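Local coordinates for protein pyruvate kinase (Toxoplasma gondii, PDB 3GG8) that catalyses the last step of glycolysis, transferring the phosphoryl group of phosphoenolpyruvate to ADP to give pyruvate and ATP, at residues 222-236 and 250-264. Sequence-based numbering, arbitrary orientation.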
loop_
_atom_site.group_PDB
_atom_site.type_symbol
_atom_site.label_atom_id
_atom_site.label_comp_id
_atom_site.label_asym_id
_atom_site.label_seq_id
_atom_site.Cartn_x
_atom_site.Cartn_y
_atom_site.Cartn_z
ATOM N N CYS C 222 -17.110 -41.334 -14.256
ATOM C CA CYS C 222 -15.887 -40.586 -13.954
ATOM C C CYS C 222 -16.200 -39.088 -14.078
ATOM O O CYS C 222 -16.946 -38.681 -14.973
ATOM C CB CYS C 222 -14.758 -40.988 -14.889
ATOM S SG CYS C 222 -14.279 -42.709 -14.707
ATOM N N ASN C 223 -15.673 -38.292 -13.149
ATOM C CA ASN C 223 -15.949 -36.856 -13.132
ATOM C C ASN C 223 -14.843 -36.053 -13.795
ATOM O O ASN C 223 -15.074 -34.935 -14.248
ATOM C CB ASN C 223 -16.190 -36.346 -11.702
ATOM C CG ASN C 223 -17.089 -37.266 -10.905
ATOM O OD1 ASN C 223 -16.618 -38.019 -10.047
ATOM N ND2 ASN C 223 -18.388 -37.232 -11.201
ATOM N N PHE C 224 -13.643 -36.627 -13.834
ATOM C CA PHE C 224 -12.504 -35.992 -14.460
ATOM C C PHE C 224 -11.782 -36.967 -15.376
ATOM O O PHE C 224 -11.740 -38.172 -15.107
ATOM C CB PHE C 224 -11.483 -35.527 -13.409
ATOM C CG PHE C 224 -11.971 -34.448 -12.479
ATOM C CD1 PHE C 224 -11.762 -33.092 -12.787
ATOM C CD2 PHE C 224 -12.566 -34.776 -11.259
ATOM C CE1 PHE C 224 -12.175 -32.072 -11.914
ATOM C CE2 PHE C 224 -12.992 -33.765 -10.377
ATOM C CZ PHE C 224 -12.787 -32.409 -10.708
ATOM N N ILE C 225 -11.191 -36.428 -16.442
ATOM C CA ILE C 225 -10.150 -37.121 -17.189
ATOM C C ILE C 225 -8.822 -36.395 -16.934
ATOM O O ILE C 225 -8.713 -35.187 -17.133
ATOM C CB ILE C 225 -10.422 -37.163 -18.717
ATOM C CG1 ILE C 225 -11.849 -37.646 -19.053
ATOM C CG2 ILE C 225 -9.354 -37.982 -19.449
ATOM C CD1 ILE C 225 -12.176 -39.116 -18.756
ATOM N N ALA C 226 -7.830 -37.129 -16.459
ATOM C CA ALA C 226 -6.471 -36.618 -16.413
ATOM C C ALA C 226 -5.776 -37.221 -17.620
ATOM O O ALA C 226 -5.736 -38.434 -17.758
ATOM C CB ALA C 226 -5.766 -37.019 -15.118
ATOM N N ALA C 227 -5.276 -36.374 -18.520
ATOM C CA ALA C 227 -4.744 -36.848 -19.790
ATOM C C ALA C 227 -3.221 -36.794 -19.717
ATOM O O ALA C 227 -2.637 -35.727 -19.606
ATOM C CB ALA C 227 -5.263 -35.992 -20.924
ATOM N N SER C 228 -2.579 -37.953 -19.780
ATOM C CA SER C 228 -1.125 -37.985 -19.662
ATOM C C SER C 228 -0.438 -37.293 -20.835
ATOM O O SER C 228 -0.957 -37.298 -21.957
ATOM C CB SER C 228 -0.642 -39.429 -19.499
ATOM O OG SER C 228 -1.101 -39.924 -18.259
ATOM N N PHE C 229 0.706 -36.658 -20.554
ATOM C CA PHE C 229 1.605 -36.145 -21.592
ATOM C C PHE C 229 0.956 -35.159 -22.573
ATOM O O PHE C 229 1.090 -35.308 -23.795
ATOM C CB PHE C 229 2.225 -37.329 -22.367
ATOM C CG PHE C 229 3.636 -37.083 -22.835
ATOM C CD1 PHE C 229 4.706 -37.204 -21.958
ATOM C CD2 PHE C 229 3.897 -36.755 -24.157
ATOM C CE1 PHE C 229 6.021 -36.987 -22.394
ATOM C CE2 PHE C 229 5.209 -36.535 -24.591
ATOM C CZ PHE C 229 6.261 -36.653 -23.710
ATOM N N VAL C 230 0.256 -34.143 -22.067
ATOM C CA VAL C 230 -0.359 -33.171 -22.972
ATOM C C VAL C 230 0.703 -32.213 -23.507
ATOM O O VAL C 230 1.455 -31.605 -22.734
ATOM C CB VAL C 230 -1.529 -32.400 -22.322
ATOM C CG1 VAL C 230 -1.908 -31.189 -23.168
ATOM C CG2 VAL C 230 -2.732 -33.320 -22.140
ATOM N N GLN C 231 0.770 -32.097 -24.832
ATOM C CA GLN C 231 1.827 -31.332 -25.476
ATOM C C GLN C 231 1.359 -30.011 -26.092
ATOM O O GLN C 231 2.187 -29.137 -26.372
ATOM C CB GLN C 231 2.545 -32.189 -26.515
ATOM C CG GLN C 231 3.396 -33.279 -25.911
ATOM C CD GLN C 231 4.310 -33.925 -26.931
ATOM O OE1 GLN C 231 5.539 -33.862 -26.802
ATOM N NE2 GLN C 231 3.720 -34.553 -27.951
ATOM N N SER C 232 0.047 -29.871 -26.304
ATOM C CA SER C 232 -0.533 -28.651 -26.890
ATOM C C SER C 232 -2.023 -28.521 -26.561
ATOM O O SER C 232 -2.683 -29.509 -26.240
ATOM C CB SER C 232 -0.365 -28.662 -28.406
ATOM O OG SER C 232 -1.388 -29.421 -29.019
ATOM N N ALA C 233 -2.566 -27.311 -26.675
ATOM C CA ALA C 233 -3.978 -27.095 -26.357
ATOM C C ALA C 233 -4.945 -27.783 -27.336
ATOM O O ALA C 233 -6.094 -28.021 -26.989
ATOM C CB ALA C 233 -4.278 -25.608 -26.241
ATOM N N ASP C 234 -4.481 -28.103 -28.547
ATOM C CA ASP C 234 -5.256 -28.953 -29.468
ATOM C C ASP C 234 -5.553 -30.334 -28.881
ATOM O O ASP C 234 -6.544 -30.973 -29.255
ATOM C CB ASP C 234 -4.526 -29.152 -30.792
ATOM C CG ASP C 234 -4.544 -27.919 -31.656
ATOM O OD1 ASP C 234 -3.516 -27.676 -32.316
ATOM O OD2 ASP C 234 -5.569 -27.192 -31.673
ATOM N N ASP C 235 -4.691 -30.800 -27.980
ATOM C CA ASP C 235 -4.937 -32.059 -27.287
ATOM C C ASP C 235 -6.173 -31.920 -26.398
ATOM O O ASP C 235 -7.017 -32.817 -26.363
ATOM C CB ASP C 235 -3.723 -32.475 -26.447
ATOM C CG ASP C 235 -2.491 -32.806 -27.290
ATOM O OD1 ASP C 235 -2.640 -33.320 -28.408
ATOM O OD2 ASP C 235 -1.358 -32.585 -26.812
ATOM N N VAL C 236 -6.281 -30.783 -25.704
ATOM C CA VAL C 236 -7.409 -30.510 -24.804
ATOM C C VAL C 236 -8.722 -30.312 -25.573
ATOM O O VAL C 236 -9.749 -30.857 -25.180
ATOM C CB VAL C 236 -7.165 -29.281 -23.908
ATOM C CG1 VAL C 236 -8.290 -29.150 -22.895
ATOM C CG2 VAL C 236 -5.764 -29.343 -23.200
ATOM N N ILE C 250 -18.012 -33.803 -17.533
ATOM C CA ILE C 250 -16.661 -34.272 -17.242
ATOM C C ILE C 250 -15.646 -33.152 -17.466
ATOM O O ILE C 250 -15.704 -32.418 -18.464
ATOM C CB ILE C 250 -16.306 -35.564 -18.035
ATOM C CG1 ILE C 250 -17.282 -36.687 -17.677
ATOM C CG2 ILE C 250 -14.876 -36.021 -17.755
ATOM C CD1 ILE C 250 -17.109 -37.911 -18.518
ATOM N N ARG C 251 -14.747 -33.007 -16.501
ATOM C CA ARG C 251 -13.749 -31.954 -16.528
ATOM C C ARG C 251 -12.376 -32.516 -16.943
ATOM O O ARG C 251 -12.034 -33.648 -16.600
ATOM C CB ARG C 251 -13.693 -31.264 -15.160
ATOM C CG ARG C 251 -14.990 -30.505 -14.781
ATOM C CD ARG C 251 -15.400 -29.462 -15.829
ATOM N NE ARG C 251 -16.768 -28.955 -15.640
ATOM C CZ ARG C 251 -17.831 -29.407 -16.307
ATOM N NH1 ARG C 251 -17.678 -30.365 -17.210
ATOM N NH2 ARG C 251 -19.042 -28.907 -16.077
ATOM N N ILE C 252 -11.623 -31.720 -17.706
ATOM C CA ILE C 252 -10.356 -32.139 -18.305
ATOM C C ILE C 252 -9.160 -31.587 -17.536
ATOM O O ILE C 252 -9.060 -30.377 -17.326
ATOM C CB ILE C 252 -10.284 -31.721 -19.806
ATOM C CG1 ILE C 252 -11.495 -32.272 -20.567
ATOM C CG2 ILE C 252 -8.991 -32.241 -20.486
ATOM C CD1 ILE C 252 -11.613 -31.741 -21.976
ATOM N N ILE C 253 -8.260 -32.483 -17.124
ATOM C CA ILE C 253 -7.081 -32.113 -16.319
ATOM C C ILE C 253 -5.796 -32.556 -17.027
ATOM O O ILE C 253 -5.300 -33.652 -16.777
ATOM C CB ILE C 253 -7.115 -32.741 -14.891
ATOM C CG1 ILE C 253 -8.417 -32.412 -14.143
ATOM C CG2 ILE C 253 -5.853 -32.347 -14.088
ATOM C CD1 ILE C 253 -8.606 -30.911 -13.785
ATOM N N PRO C 254 -5.263 -31.719 -17.932
ATOM C CA PRO C 254 -4.038 -32.083 -18.635
ATOM C C PRO C 254 -2.865 -32.298 -17.675
ATOM O O PRO C 254 -2.721 -31.559 -16.690
ATOM C CB PRO C 254 -3.768 -30.862 -19.526
ATOM C CG PRO C 254 -5.071 -30.201 -19.670
ATOM C CD PRO C 254 -5.770 -30.408 -18.371
ATOM N N LYS C 255 -2.063 -33.319 -17.966
ATOM C CA LYS C 255 -0.845 -33.600 -17.226
ATOM C C LYS C 255 0.348 -32.983 -17.975
ATOM O O LYS C 255 0.552 -33.234 -19.173
ATOM C CB LYS C 255 -0.666 -35.118 -17.041
ATOM C CG LYS C 255 -1.650 -35.743 -16.046
ATOM C CD LYS C 255 -1.680 -37.276 -16.091
ATOM C CE LYS C 255 -0.384 -37.885 -15.644
ATOM N NZ LYS C 255 -0.558 -39.371 -15.615
ATOM N N ILE C 256 1.104 -32.144 -17.272
ATOM C CA ILE C 256 2.240 -31.467 -17.885
ATOM C C ILE C 256 3.446 -32.292 -17.506
ATOM O O ILE C 256 3.758 -32.413 -16.313
ATOM C CB ILE C 256 2.405 -29.988 -17.419
ATOM C CG1 ILE C 256 1.102 -29.183 -17.590
ATOM C CG2 ILE C 256 3.614 -29.290 -18.136
ATOM C CD1 ILE C 256 0.554 -29.044 -19.031
ATOM N N GLU C 257 4.093 -32.871 -18.524
ATOM C CA GLU C 257 5.164 -33.856 -18.345
ATOM C C GLU C 257 6.434 -33.605 -19.163
ATOM O O GLU C 257 7.457 -34.249 -18.905
ATOM C CB GLU C 257 4.671 -35.265 -18.665
ATOM C CG GLU C 257 3.282 -35.610 -18.143
ATOM C CD GLU C 257 3.031 -37.093 -18.125
ATOM O OE1 GLU C 257 1.913 -37.519 -18.439
ATOM O OE2 GLU C 257 3.956 -37.846 -17.789
ATOM N N ASN C 258 6.386 -32.708 -20.151
ATOM C CA ASN C 258 7.600 -32.366 -20.903
ATOM C C ASN C 258 7.695 -30.877 -21.280
ATOM O O ASN C 258 6.900 -30.051 -20.804
ATOM C CB ASN C 258 7.819 -33.317 -22.110
ATOM C CG ASN C 258 6.854 -33.072 -23.268
ATOM O OD1 ASN C 258 5.795 -32.455 -23.108
ATOM N ND2 ASN C 258 7.223 -33.571 -24.454
ATOM N N VAL C 259 8.697 -30.548 -22.098
ATOM C CA VAL C 259 8.946 -29.186 -22.564
ATOM C C VAL C 259 7.792 -28.601 -23.405
ATOM O O VAL C 259 7.473 -27.424 -23.257
ATOM C CB VAL C 259 10.337 -29.078 -23.282
ATOM C CG1 VAL C 259 10.519 -27.728 -24.024
ATOM C CG2 VAL C 259 11.462 -29.288 -22.270
ATOM N N GLU C 260 7.175 -29.409 -24.275
ATOM C CA GLU C 260 6.043 -28.942 -25.093
ATOM C C GLU C 260 4.870 -28.496 -24.233
ATOM O O GLU C 260 4.224 -27.485 -24.536
ATOM C CB GLU C 260 5.553 -30.011 -26.076
ATOM C CG GLU C 260 6.467 -30.280 -27.249
ATOM C CD GLU C 260 6.726 -29.053 -28.117
ATOM O OE1 GLU C 260 5.759 -28.451 -28.649
ATOM O OE2 GLU C 260 7.913 -28.707 -28.271
ATOM N N GLY C 261 4.589 -29.273 -23.189
ATOM C CA GLY C 261 3.563 -28.937 -22.208
ATOM C C GLY C 261 3.892 -27.616 -21.545
ATOM O O GLY C 261 3.053 -26.731 -21.482
ATOM N N LEU C 262 5.134 -27.481 -21.082
ATOM C CA LEU C 262 5.619 -26.244 -20.492
ATOM C C LEU C 262 5.544 -25.045 -21.443
ATOM O O LEU C 262 4.996 -24.000 -21.093
ATOM C CB LEU C 262 7.045 -26.436 -19.968
ATOM C CG LEU C 262 7.212 -27.375 -18.758
ATOM C CD1 LEU C 262 8.675 -27.650 -18.504
ATOM C CD2 LEU C 262 6.562 -26.805 -17.504
ATOM N N VAL C 263 6.066 -25.208 -22.656
ATOM C CA VAL C 263 6.075 -24.127 -23.649
ATOM C C VAL C 263 4.655 -23.720 -24.074
ATOM O O VAL C 263 4.381 -22.536 -24.339
ATOM C CB VAL C 263 6.964 -24.499 -24.865
ATOM C CG1 VAL C 263 6.743 -23.557 -26.041
ATOM C CG2 VAL C 263 8.417 -24.481 -24.463
ATOM N N ASN C 264 3.747 -24.684 -24.130
ATOM C CA ASN C 264 2.378 -24.348 -24.462
ATOM C C ASN C 264 1.464 -24.196 -23.246
ATOM O O ASN C 264 0.239 -24.167 -23.413
ATOM C CB ASN C 264 1.801 -25.345 -25.479
ATOM C CG ASN C 264 2.591 -25.376 -26.777
ATOM O OD1 ASN C 264 2.711 -24.370 -27.469
ATOM N ND2 ASN C 264 3.139 -26.528 -27.104
HETATM O O HOH W 1 3.745 -32.621 -21.298
#
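Ile225 and Ile253 sit at the middle of a parallel backbone ladder between strands 224-227 and 251-256. Ile225 takes a hydrogen bond from Ile253 N to its O (2.7 Å) and gives one from its N to Arg251 O. Arg251 N to Asn223 O, Ala227 N to Ile253 O and Lys255 N to Ala227 O complete the series. Farther on, Val230 N still donates to Lys255 O. The strands are neighbours in the eight-stranded barrel, joined through helix 233-243 in a beta-alpha-beta unit.

Apolar contacts line both faces. Phe224 CD1 meets Ile253 CG1 at 3.7 Å on the face with Ala226. On the face of Ile225 and Ile252, Val236 CG2 of helix 233-243 touches Pro254 CG at 3.7 Å, and Val230 CG2 packs on Pro254 CB.

Polar side chains join the C-terminal ends. Lys255 turns about its CG-CD bond (chi3 66°), and its NZ donates to Ser228 OG (2.8 Å). Glu257 OE1 accepts from Phe229 N at 2.6 Å, from above the carboxylate plane. Asn258 ND2 donates to Gln231 OE1 (2.9 Å), while its OD1 lies above one face of the Phe229 ring, toward the rim, and weakly caps Gly261 N. A water links Val230 O, Glu257 N and Asn258 OD1. Asn264 ND2 donates to Gln231 O in the carbonyl plane (2.9 Å).

Lys255 NZ also forms a salt bridge with Asp101, which probably balances its buried charge.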